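Long-range contacts in alpha-L-rhamnosidase (Aspergillus terreus, PDB 6GSZ), which probably hydrolyses terminal non-reducing alpha-L-rhamnose residues from alpha-L-rhamnosides and holds a glucose molecule in a tryptophan-lined pocket: residues G174-Y178 / I513-H517; I446-R451 / T480-Y485; F454-P458 / F490-W494; W470-H475 / I526-A530. All coordinates share one frame; numbering follows the deposited sequence.

Contact 1. Residues G174-Y178 / I513-H517; sequences GWQSY and IPNIH
Two irregular loops meet where Ser177 and Pro514 bring their CA atoms within 4.9 Å; Ser177 is the centre of an inverse gamma turn, and Pro514 follows a cis peptide bond. CG of Pro514 lies over one face of the indole of Trp175, 3.6 Å from the centroid of the five-membered ring and only 12° off the ring normal, a CH-pi contact. The indole is put there by a first torsion that sets CG of Trp175 anti to the backbone N (chi1 -168°). Further along the same ring the touch changes from face to edge: CG2 of Ile516 meets CZ2 of Trp175 at 3.6 Å, near the ring plane, so one residue of the 513-517 loop covers one face of the indole and another borders its rim. NE1 of Trp175 spends its hydrogen on the hydroxyl of Tyr223, and Trp208 stacks on the same indole. On the other flank of the proline, OG of Ser177 comes 3.4 Å from CB of Pro514, but its polar partner is Glu501, whose OE2 also bonds to the backbone N of Asn515 and ties both loops to helix 488-503. Within the loops, the hydroxyl of Tyr178 donates to the carbonyl O of Gly174 at 2.6 Å, and OD1 of Asn515 accepts from the backbone N of His517 at 2.9 Å, closing an Asx turn. The whole is a buried seam between the N-terminal rhamnosidase region and the six-hairpin glycosidase region of this multidomain enzyme, built on a CH-pi contact of a proline with a tryptophan.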
# COMPACT_ATOMS: atom_id res chain seq x y z
N GLY A 174 8.87 -7.59 -6.83
CA GLY A 174 7.71 -7.56 -5.95
C GLY A 174 6.84 -8.79 -6.17
O GLY A 174 7.26 -9.74 -6.87
N TRP A 175 5.67 -8.81 -5.54
CA TRP A 175 4.79 -9.95 -5.54
C TRP A 175 3.54 -9.70 -6.39
O TRP A 175 2.63 -8.97 -5.95
CB TRP A 175 4.41 -10.38 -4.12
CG TRP A 175 3.73 -11.71 -4.07
CD1 TRP A 175 3.56 -12.60 -5.09
CD2 TRP A 175 3.13 -12.31 -2.91
NE1 TRP A 175 2.93 -13.73 -4.64
CE2 TRP A 175 2.64 -13.58 -3.31
CE3 TRP A 175 2.97 -11.91 -1.58
CZ2 TRP A 175 2.04 -14.45 -2.42
CZ3 TRP A 175 2.35 -12.76 -0.70
CH2 TRP A 175 1.91 -14.03 -1.11
N GLN A 176 3.51 -10.26 -7.60
CA GLN A 176 2.33 -10.27 -8.47
C GLN A 176 1.73 -11.68 -8.43
O GLN A 176 2.42 -12.64 -8.05
CB GLN A 176 2.67 -9.85 -9.91
CG GLN A 176 3.23 -8.42 -9.99
CD GLN A 176 4.73 -8.33 -9.78
OE1 GLN A 176 5.50 -9.07 -10.44
NE2 GLN A 176 5.22 -7.43 -8.93
N SER A 177 0.53 -11.83 -8.98
CA SER A 177 -0.06 -13.11 -9.30
C SER A 177 0.66 -13.55 -10.57
O SER A 177 0.14 -13.45 -11.67
CB SER A 177 -1.56 -13.02 -9.47
OG SER A 177 -2.18 -12.67 -8.24
N TYR A 178 1.87 -14.14 -10.37
CA TYR A 178 2.85 -14.25 -11.46
C TYR A 178 2.36 -15.11 -12.63
O TYR A 178 2.82 -14.88 -13.76
CB TYR A 178 4.14 -14.90 -10.97
CG TYR A 178 4.84 -14.16 -9.86
CD1 TYR A 178 5.41 -12.92 -10.05
CD2 TYR A 178 4.98 -14.74 -8.61
CE1 TYR A 178 6.15 -12.30 -9.06
CE2 TYR A 178 5.70 -14.14 -7.59
CZ TYR A 178 6.28 -12.90 -7.80
OH TYR A 178 7.02 -12.33 -6.78
N ILE A 513 -4.80 -12.12 -2.05
CA ILE A 513 -4.36 -11.82 -3.40
C ILE A 513 -2.96 -11.25 -3.32
O ILE A 513 -2.72 -10.22 -2.66
CB ILE A 513 -5.25 -10.77 -4.06
CG1 ILE A 513 -6.73 -11.16 -4.08
CG2 ILE A 513 -4.75 -10.40 -5.44
CD1 ILE A 513 -7.12 -12.35 -4.96
N PRO A 514 -1.95 -11.85 -4.01
CA PRO A 514 -2.06 -13.07 -4.82
C PRO A 514 -2.51 -14.31 -4.03
O PRO A 514 -2.27 -14.41 -2.80
CB PRO A 514 -0.61 -13.29 -5.28
CG PRO A 514 -0.02 -11.87 -5.33
CD PRO A 514 -0.63 -11.22 -4.10
N ASN A 515 -3.23 -15.18 -4.73
CA ASN A 515 -3.87 -16.31 -4.09
C ASN A 515 -2.89 -17.50 -4.02
O ASN A 515 -2.64 -18.13 -5.05
CB ASN A 515 -5.13 -16.69 -4.84
CG ASN A 515 -5.77 -17.95 -4.31
OD1 ASN A 515 -5.63 -18.22 -3.11
ND2 ASN A 515 -6.54 -18.63 -5.18
N ILE A 516 -2.47 -17.86 -2.81
CA ILE A 516 -1.59 -19.00 -2.58
C ILE A 516 -2.38 -20.23 -2.14
O ILE A 516 -1.77 -21.25 -1.87
CB ILE A 516 -0.50 -18.67 -1.55
CG1 ILE A 516 -1.08 -18.23 -0.19
CG2 ILE A 516 0.43 -17.65 -2.14
CD1 ILE A 516 -0.16 -18.34 1.00
N HIS A 517 -3.70 -20.13 -1.99
CA HIS A 517 -4.53 -21.14 -1.33
C HIS A 517 -5.36 -22.00 -2.29
O HIS A 517 -6.10 -22.90 -1.82
CB HIS A 517 -5.47 -20.50 -0.30
CG HIS A 517 -4.74 -19.84 0.83
ND1 HIS A 517 -5.12 -18.64 1.37
CD2 HIS A 517 -3.67 -20.24 1.55
CE1 HIS A 517 -4.27 -18.31 2.36
NE2 HIS A 517 -3.37 -19.27 2.47

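Contact 2. Residues I446-R451 / T480-Y485; sequences ILWSMR and TANFIY
Met450 reaches from helix 437-453 to helix 471-484, two helices of the six-hairpin glycosidase region that cross nearly at a right angle (-94°), their short segments 10.8 Å apart at closest approach. Its CB points at the partner helix, and CG stands anti to the backbone N (chi1 175°), starting an extended chain that spans the gap. SD arrives beside Ile484, 3.9 Å from its CB, and lies at the edge of the Tyr485 ring, 5.1 Å from the centroid, a Met-aromatic contact. The terminal CE comes nearest to the carbonyl O of Ala481, at 3.4 Å, and settles between CB of Ala481 and CD2 of Tyr485, each 3.7 Å away. One turn earlier, CD1 of Leu447 touches both CG2 of Ile484 and CE2 of Tyr485, while CG2 of Ile446 touches CD1 of Ile484 and the methyl of Thr480. His772 of helix 768-775 packs against Thr480 and Ile484, and His423 of strand 417-424 against Arg451 and Tyr485. At the border of this apolar patch Arg451 crosses Tyr485 at about a right angle, with CD2 of Leu447 over one face of its guanidinium. Its NE donates to OH of Tyr485 at 2.9 Å, nearly straight at 168°, with the oxygen in the guanidinium plane.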
# COMPACT_ATOMS: atom_id res chain seq x y z
N ILE A 446 -0.76 4.95 12.92
CA ILE A 446 -1.48 4.52 11.74
C ILE A 446 -0.61 4.66 10.49
O ILE A 446 -0.48 3.75 9.63
CB ILE A 446 -2.79 5.31 11.57
CG1 ILE A 446 -3.72 4.99 12.75
CG2 ILE A 446 -3.45 5.02 10.23
CD1 ILE A 446 -4.95 5.90 12.84
N LEU A 447 0.06 5.79 10.42
CA LEU A 447 1.02 6.05 9.33
C LEU A 447 2.09 4.94 9.27
O LEU A 447 2.40 4.42 8.17
CB LEU A 447 1.66 7.42 9.58
CG LEU A 447 2.86 7.82 8.74
CD1 LEU A 447 2.51 7.96 7.28
CD2 LEU A 447 3.51 9.08 9.29
N TRP A 448 2.66 4.61 10.43
CA TRP A 448 3.66 3.58 10.46
C TRP A 448 3.09 2.19 10.13
O TRP A 448 3.84 1.37 9.53
CB TRP A 448 4.41 3.58 11.80
CG TRP A 448 5.47 4.63 11.85
CD1 TRP A 448 5.41 5.83 12.50
CD2 TRP A 448 6.81 4.55 11.31
NE1 TRP A 448 6.59 6.51 12.34
CE2 TRP A 448 7.49 5.72 11.69
CE3 TRP A 448 7.53 3.56 10.62
CZ2 TRP A 448 8.81 5.99 11.31
CZ3 TRP A 448 8.84 3.80 10.28
CH2 TRP A 448 9.47 5.00 10.61
N SER A 449 1.86 1.87 10.55
CA SER A 449 1.25 0.61 10.15
C SER A 449 1.00 0.55 8.63
O SER A 449 1.10 -0.52 8.00
CB SER A 449 0.04 0.25 10.96
OG SER A 449 0.40 -0.19 12.25
N MET A 450 0.64 1.69 8.03
CA MET A 450 0.49 1.74 6.60
C MET A 450 1.85 1.49 5.92
O MET A 450 1.93 0.69 4.95
CB MET A 450 -0.16 3.06 6.14
CG MET A 450 -0.19 3.17 4.60
SD MET A 450 -1.29 4.42 4.08
CE MET A 450 -1.18 4.09 2.32
N ARG A 451 2.86 2.22 6.37
CA ARG A 451 4.20 2.02 5.80
C ARG A 451 4.64 0.55 5.90
O ARG A 451 5.23 0.00 4.95
CB ARG A 451 5.22 2.89 6.53
CG ARG A 451 5.07 4.37 6.24
CD ARG A 451 5.89 5.20 7.20
NE ARG A 451 5.87 6.60 6.86
CZ ARG A 451 6.39 7.57 7.62
NH1 ARG A 451 6.80 7.32 8.86
NH2 ARG A 451 6.45 8.81 7.13
N THR A 480 -8.85 5.34 4.64
CA THR A 480 -7.75 5.92 5.38
C THR A 480 -6.47 5.99 4.50
O THR A 480 -5.79 7.02 4.38
CB THR A 480 -7.51 5.15 6.69
OG1 THR A 480 -8.70 5.14 7.48
CG2 THR A 480 -6.36 5.77 7.47
N ALA A 481 -6.12 4.84 3.91
CA ALA A 481 -4.86 4.70 3.21
C ALA A 481 -4.72 5.73 2.09
O ALA A 481 -3.68 6.34 1.91
CB ALA A 481 -4.78 3.33 2.59
N ASN A 482 -5.81 5.93 1.31
CA ASN A 482 -5.78 6.73 0.13
C ASN A 482 -5.68 8.24 0.43
O ASN A 482 -5.40 9.04 -0.48
CB ASN A 482 -7.06 6.55 -0.70
CG ASN A 482 -7.31 5.16 -1.23
OD1 ASN A 482 -6.42 4.27 -1.11
ND2 ASN A 482 -8.42 4.95 -1.94
N PHE A 483 -5.88 8.61 1.70
CA PHE A 483 -5.63 9.96 2.14
C PHE A 483 -4.15 10.14 2.52
O PHE A 483 -3.52 11.18 2.24
CB PHE A 483 -6.52 10.27 3.34
CG PHE A 483 -6.47 11.68 3.86
CD1 PHE A 483 -5.51 12.07 4.78
CD2 PHE A 483 -7.42 12.62 3.47
CE1 PHE A 483 -5.49 13.37 5.29
CE2 PHE A 483 -7.43 13.90 4.02
CZ PHE A 483 -6.46 14.28 4.92
N ILE A 484 -3.58 9.13 3.18
CA ILE A 484 -2.20 9.30 3.72
C ILE A 484 -1.15 9.28 2.60
O ILE A 484 -0.22 10.07 2.64
CB ILE A 484 -1.91 8.25 4.81
CG1 ILE A 484 -2.94 8.35 5.95
CG2 ILE A 484 -0.48 8.37 5.31
CD1 ILE A 484 -2.73 7.33 7.02
N TYR A 485 -1.34 8.37 1.62
CA TYR A 485 -0.42 8.27 0.49
C TYR A 485 -1.22 8.14 -0.80
O TYR A 485 -2.37 7.70 -0.78
CB TYR A 485 0.45 7.01 0.60
CG TYR A 485 1.63 7.05 1.56
CD1 TYR A 485 2.86 7.56 1.15
CD2 TYR A 485 1.54 6.61 2.87
CE1 TYR A 485 3.95 7.60 2.00
CE2 TYR A 485 2.62 6.65 3.73
CZ TYR A 485 3.83 7.16 3.30
OH TYR A 485 4.92 7.21 4.15

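Contact 3. Residues F454-P458 / F490-W494; sequences FFSIP and FLRAW. With EDO (1,2-ethanediol), chain B.
The carbonyl O of Ser456 is gripped by two donors: a water at 2.7 Å, and O1 of the bound 1,2-ethanediol, also at 2.7 Å from that oxygen. The water donates its other hydrogen to the carbonyl O of Phe490, bridging the loop 454-458 to helix 488-503, and it sits over the centre of one face of the Phe490 ring. The diol probably comes from the crystallisation liquor. Phe490 has the largest share of the contact. Its CG is anti to the backbone N (chi1 177°), which sends the ring off the helix into the bend of the loop. On the face opposite the water lies Phe454: the rings form an offset stack, centroids 4.8 Å apart and planes at 30°, with CD2 of Phe454 3.4 Å from CE1 of Phe490. The far end of the ring abuts the backbone, CZ of Phe490 being 3.3 Å from the carbonyl C of Ile457. One turn along the helix from Phe490, Trp494 receives Pro458, which sets its CD-CG edge on the indole face: CD is 3.6 Å from the centroid of the five-membered ring, 17° off the normal, a CH-pi contact. CB of Ile457 approaches the same indole obliquely at CD1. NE1 of Trp494 is engaged by the carbonyl O of Ile513, and OG of Ser456 by the backbone N of Trp175. The loop leaves helix 437-453 and turns across helix 488-503; helix 471-484 backs both partners, Ile474 touching Phe454 and Trp494, while strand 417-424 also touches the site, with Ser424 against Phe490 and Val422 against Phe455.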
# COMPACT_ATOMS: atom_id res chain seq x y z
N PHE A 454 2.29 -1.65 3.19
CA PHE A 454 2.20 -1.37 1.75
C PHE A 454 3.55 -1.75 1.16
O PHE A 454 4.43 -0.93 1.02
CB PHE A 454 1.76 0.08 1.51
CG PHE A 454 0.26 0.27 1.52
CD1 PHE A 454 -0.52 0.01 2.64
CD2 PHE A 454 -0.39 0.59 0.33
CE1 PHE A 454 -1.90 0.19 2.61
CE2 PHE A 454 -1.77 0.75 0.31
CZ PHE A 454 -2.51 0.48 1.43
N PHE A 455 3.73 -3.06 1.02
CA PHE A 455 5.06 -3.65 0.68
C PHE A 455 4.85 -4.53 -0.55
O PHE A 455 4.69 -5.76 -0.37
CB PHE A 455 5.58 -4.46 1.86
CG PHE A 455 7.06 -4.75 1.87
CD1 PHE A 455 7.62 -5.73 1.05
CD2 PHE A 455 7.92 -4.02 2.68
CE1 PHE A 455 8.98 -5.98 1.06
CE2 PHE A 455 9.28 -4.28 2.69
CZ PHE A 455 9.81 -5.25 1.88
N SER A 456 4.75 -3.91 -1.73
CA SER A 456 4.42 -4.52 -3.08
C SER A 456 2.89 -4.75 -3.18
O SER A 456 2.29 -4.36 -4.17
CB SER A 456 5.27 -5.77 -3.44
OG SER A 456 5.02 -6.13 -4.75
N ILE A 457 2.33 -5.44 -2.17
CA ILE A 457 0.89 -5.73 -2.02
C ILE A 457 0.46 -5.20 -0.64
O ILE A 457 1.30 -4.97 0.23
CB ILE A 457 0.62 -7.24 -2.16
CG1 ILE A 457 1.30 -8.03 -1.03
CG2 ILE A 457 1.02 -7.75 -3.53
CD1 ILE A 457 0.69 -9.39 -0.78
N PRO A 458 -0.85 -4.97 -0.41
CA PRO A 458 -1.33 -4.55 0.90
C PRO A 458 -1.44 -5.77 1.81
O PRO A 458 -2.36 -6.58 1.66
CB PRO A 458 -2.68 -3.91 0.58
CG PRO A 458 -3.15 -4.65 -0.67
CD PRO A 458 -1.91 -5.13 -1.39
N PHE A 490 -0.43 1.66 -7.04
CA PHE A 490 -0.25 0.47 -6.22
C PHE A 490 -1.51 -0.39 -6.24
O PHE A 490 -1.46 -1.59 -6.43
CB PHE A 490 0.14 0.92 -4.82
CG PHE A 490 0.32 -0.13 -3.77
CD1 PHE A 490 -0.76 -0.71 -3.16
CD2 PHE A 490 1.58 -0.58 -3.41
CE1 PHE A 490 -0.63 -1.66 -2.15
CE2 PHE A 490 1.71 -1.51 -2.39
CZ PHE A 490 0.62 -2.08 -1.78
N LEU A 491 -2.66 0.23 -5.98
CA LEU A 491 -3.92 -0.53 -5.92
C LEU A 491 -4.42 -0.88 -7.31
O LEU A 491 -5.07 -1.92 -7.46
CB LEU A 491 -4.95 0.22 -5.10
CG LEU A 491 -4.65 0.29 -3.61
CD1 LEU A 491 -5.62 1.23 -2.93
CD2 LEU A 491 -4.66 -1.09 -2.95
N ARG A 492 -4.06 -0.08 -8.33
CA ARG A 492 -4.43 -0.47 -9.67
C ARG A 492 -3.88 -1.88 -10.01
O ARG A 492 -4.57 -2.74 -10.59
CB ARG A 492 -3.94 0.54 -10.70
CG ARG A 492 -4.48 0.32 -12.10
CD ARG A 492 -3.94 1.30 -13.13
NE ARG A 492 -4.77 1.21 -14.33
CZ ARG A 492 -4.74 2.14 -15.30
NH1 ARG A 492 -3.75 3.04 -15.31
NH2 ARG A 492 -5.72 2.18 -16.22
N ALA A 493 -2.58 -2.05 -9.71
CA ALA A 493 -1.89 -3.31 -9.98
C ALA A 493 -2.52 -4.46 -9.17
O ALA A 493 -2.80 -5.56 -9.71
CB ALA A 493 -0.41 -3.13 -9.71
N TRP A 494 -2.72 -4.21 -7.88
CA TRP A 494 -3.29 -5.24 -7.01
C TRP A 494 -4.65 -5.71 -7.52
O TRP A 494 -4.98 -6.91 -7.52
CB TRP A 494 -3.31 -4.76 -5.57
CG TRP A 494 -3.76 -5.80 -4.60
CD1 TRP A 494 -3.04 -6.88 -4.17
CD2 TRP A 494 -5.02 -5.90 -3.94
NE1 TRP A 494 -3.78 -7.61 -3.28
CE2 TRP A 494 -5.02 -7.06 -3.13
CE3 TRP A 494 -6.19 -5.12 -3.97
CZ2 TRP A 494 -6.10 -7.46 -2.35
CZ3 TRP A 494 -7.27 -5.53 -3.22
CH2 TRP A 494 -7.24 -6.68 -2.43
C1 EDO B . 2.61 -1.95 -7.02
O1 EDO B . 3.36 -2.90 -6.18
C2 EDO B . 3.37 -0.67 -7.36
O2 EDO B . 3.12 0.45 -6.40
O HOH W 1 0.30 -3.65 -5.82

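Contact 4. Residues W470-H475 / I526-A530; sequences WTGDIH and IWGDA. With BGC (beta-D-glucopyranose), chain C.
Trp470 and Trp527 meet rim to rim with planes at 88°, CE3 of Trp470 3.4 Å from NE1 of Trp527, and together they corner a bound beta-D-glucopyranose. C4 of the sugar lies over one face of Trp470, while NE1 of Trp527 donates to sugar O3 at 3.0 Å, with O3 in the plane of the indole. Asp473 takes two sugar hydroxyls with its two carboxylate oxygens: O3 donates to OD1 at 2.5 Å and O2 to OD2 at 2.6 Å. O3 is held by both segments. Asp460 and His761 also bond to the sugar, and Glu466 accepts from NE1 of Trp470. The pocket is built at the start of helix 471-484, with Trp470 at the N-cap position, in the (alpha/alpha)6-type region. Behind it, CA of Gly472 lies over a face of the Trp527 indole, 3.5 Å from the centroid of its five-membered ring, a CH-pi contact that brings the glycine backbone right against the ring. A turn further along, ND1 of His475 donates to the carbonyl O of Ile526 at 2.8 Å, straight (173°) and on a lone pair in the carbonyl plane. OD2 of Asp529 accepts from the backbone N of Ile526, and its OD1 is held by Ser609 and Trp558.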
# COMPACT_ATOMS: atom_id res chain seq x y z
N TRP A 470 -4.50 -9.89 2.28
CA TRP A 470 -5.84 -10.15 2.82
C TRP A 470 -6.87 -9.09 2.36
O TRP A 470 -6.71 -7.88 2.55
CB TRP A 470 -5.78 -10.25 4.33
CG TRP A 470 -5.34 -11.61 4.82
CD1 TRP A 470 -4.10 -11.98 5.23
CD2 TRP A 470 -6.19 -12.75 4.98
NE1 TRP A 470 -4.13 -13.29 5.64
CE2 TRP A 470 -5.39 -13.80 5.48
CE3 TRP A 470 -7.53 -12.98 4.74
CZ2 TRP A 470 -5.92 -15.05 5.76
CZ3 TRP A 470 -8.07 -14.21 5.01
CH2 TRP A 470 -7.25 -15.25 5.50
N THR A 471 -7.91 -9.59 1.73
CA THR A 471 -8.90 -8.75 1.04
C THR A 471 -9.73 -7.89 2.01
O THR A 471 -9.98 -6.73 1.75
CB THR A 471 -9.74 -9.64 0.12
OG1 THR A 471 -10.28 -10.76 0.85
CG2 THR A 471 -8.92 -10.12 -1.05
N GLY A 472 -10.20 -8.48 3.11
CA GLY A 472 -11.06 -7.74 3.99
C GLY A 472 -10.32 -6.57 4.63
O GLY A 472 -10.88 -5.47 4.81
N ASP A 473 -9.05 -6.75 5.00
CA ASP A 473 -8.31 -5.73 5.70
C ASP A 473 -8.18 -4.47 4.82
O ASP A 473 -8.35 -3.36 5.32
CB ASP A 473 -6.91 -6.24 6.11
CG ASP A 473 -6.89 -7.49 6.96
OD1 ASP A 473 -7.59 -8.46 6.58
OD2 ASP A 473 -6.18 -7.48 8.00
N ILE A 474 -7.85 -4.65 3.54
CA ILE A 474 -7.70 -3.50 2.67
C ILE A 474 -9.06 -2.88 2.35
O ILE A 474 -9.14 -1.67 2.17
CB ILE A 474 -6.81 -3.80 1.44
CG1 ILE A 474 -6.53 -2.53 0.63
CG2 ILE A 474 -7.37 -4.89 0.58
CD1 ILE A 474 -5.84 -1.42 1.42
N HIS A 475 -10.10 -3.68 2.30
CA HIS A 475 -11.45 -3.13 2.15
C HIS A 475 -11.70 -2.13 3.29
O HIS A 475 -12.14 -0.99 3.07
CB HIS A 475 -12.49 -4.25 2.06
CG HIS A 475 -13.89 -3.80 1.77
ND1 HIS A 475 -14.93 -4.71 1.79
CD2 HIS A 475 -14.44 -2.59 1.55
CE1 HIS A 475 -16.08 -4.07 1.54
NE2 HIS A 475 -15.79 -2.77 1.39
N ILE A 526 -17.41 -9.03 3.02
CA ILE A 526 -16.37 -8.07 3.47
C ILE A 526 -15.05 -8.35 2.75
O ILE A 526 -14.52 -7.47 2.11
CB ILE A 526 -16.21 -8.00 5.00
CG1 ILE A 526 -17.57 -7.83 5.71
CG2 ILE A 526 -15.24 -6.88 5.36
CD1 ILE A 526 -17.49 -7.98 7.19
N TRP A 527 -14.52 -9.56 2.95
CA TRP A 527 -13.34 -10.08 2.24
C TRP A 527 -13.67 -10.17 0.75
O TRP A 527 -13.07 -9.43 -0.02
CB TRP A 527 -12.95 -11.42 2.88
CG TRP A 527 -12.12 -11.25 4.12
CD1 TRP A 527 -10.78 -11.48 4.23
CD2 TRP A 527 -12.53 -10.79 5.42
NE1 TRP A 527 -10.34 -11.18 5.49
CE2 TRP A 527 -11.39 -10.73 6.24
CE3 TRP A 527 -13.75 -10.40 5.99
CZ2 TRP A 527 -11.42 -10.33 7.57
CZ3 TRP A 527 -13.78 -9.98 7.31
CH2 TRP A 527 -12.64 -9.95 8.10
N GLY A 528 -14.69 -10.93 0.36
CA GLY A 528 -15.00 -10.99 -1.04
C GLY A 528 -15.48 -9.65 -1.59
O GLY A 528 -15.25 -9.33 -2.76
N ASP A 529 -16.19 -8.90 -0.74
CA ASP A 529 -16.71 -7.59 -1.12
C ASP A 529 -15.60 -6.59 -1.45
O ASP A 529 -15.91 -5.53 -1.99
CB ASP A 529 -17.65 -7.02 -0.07
CG ASP A 529 -18.97 -7.80 0.01
OD1 ASP A 529 -19.65 -7.90 -1.06
OD2 ASP A 529 -19.28 -8.24 1.14
N ALA A 530 -14.32 -6.89 -1.13
CA ALA A 530 -13.25 -5.99 -1.52
C ALA A 530 -13.22 -5.68 -3.02
O ALA A 530 -12.75 -4.58 -3.41
CB ALA A 530 -11.91 -6.54 -1.10
C2 BGC C . -6.10 -10.98 8.53
C3 BGC C . -7.57 -11.30 8.53
C4 BGC C . -7.97 -12.75 8.39
C5 BGC C . -7.16 -13.45 9.37
C6 BGC C . -7.59 -14.90 9.27
C1 BGC C . -5.38 -11.92 9.47
O1 BGC C . -4.02 -11.51 9.55
O2 BGC C . -5.86 -9.78 9.21
O3 BGC C . -8.09 -10.77 7.42
O4 BGC C . -9.37 -13.07 8.54
O5 BGC C . -5.71 -13.28 9.23
O6 BGC C . -6.73 -15.68 10.11

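In the fold
Contacts 2 and 4 both use helix 471-484, contact 2 its C-terminal end and contact 4 its start, their centres about 17 Å apart. Contact 3 packs against the same helix and meets contact 2 there, CZ of Phe454 lying 3.8 Å from CB of Ala481. Contact 3 also joins contact 1, about 11 Å away centre to centre: CG2 of Ile457 comes 3.2 Å from the carbonyl O of Trp175. Contact 1 reaches contact 4 where CG1 of Ile513 packs 3.9 Å from CG2 of Thr471. Contact 4 holds the glucose; the side chain of Trp494 in contact 3 is about 11 Å from it. Contacts 1 and 2 do not touch, their nearest atoms being about 13 Å apart.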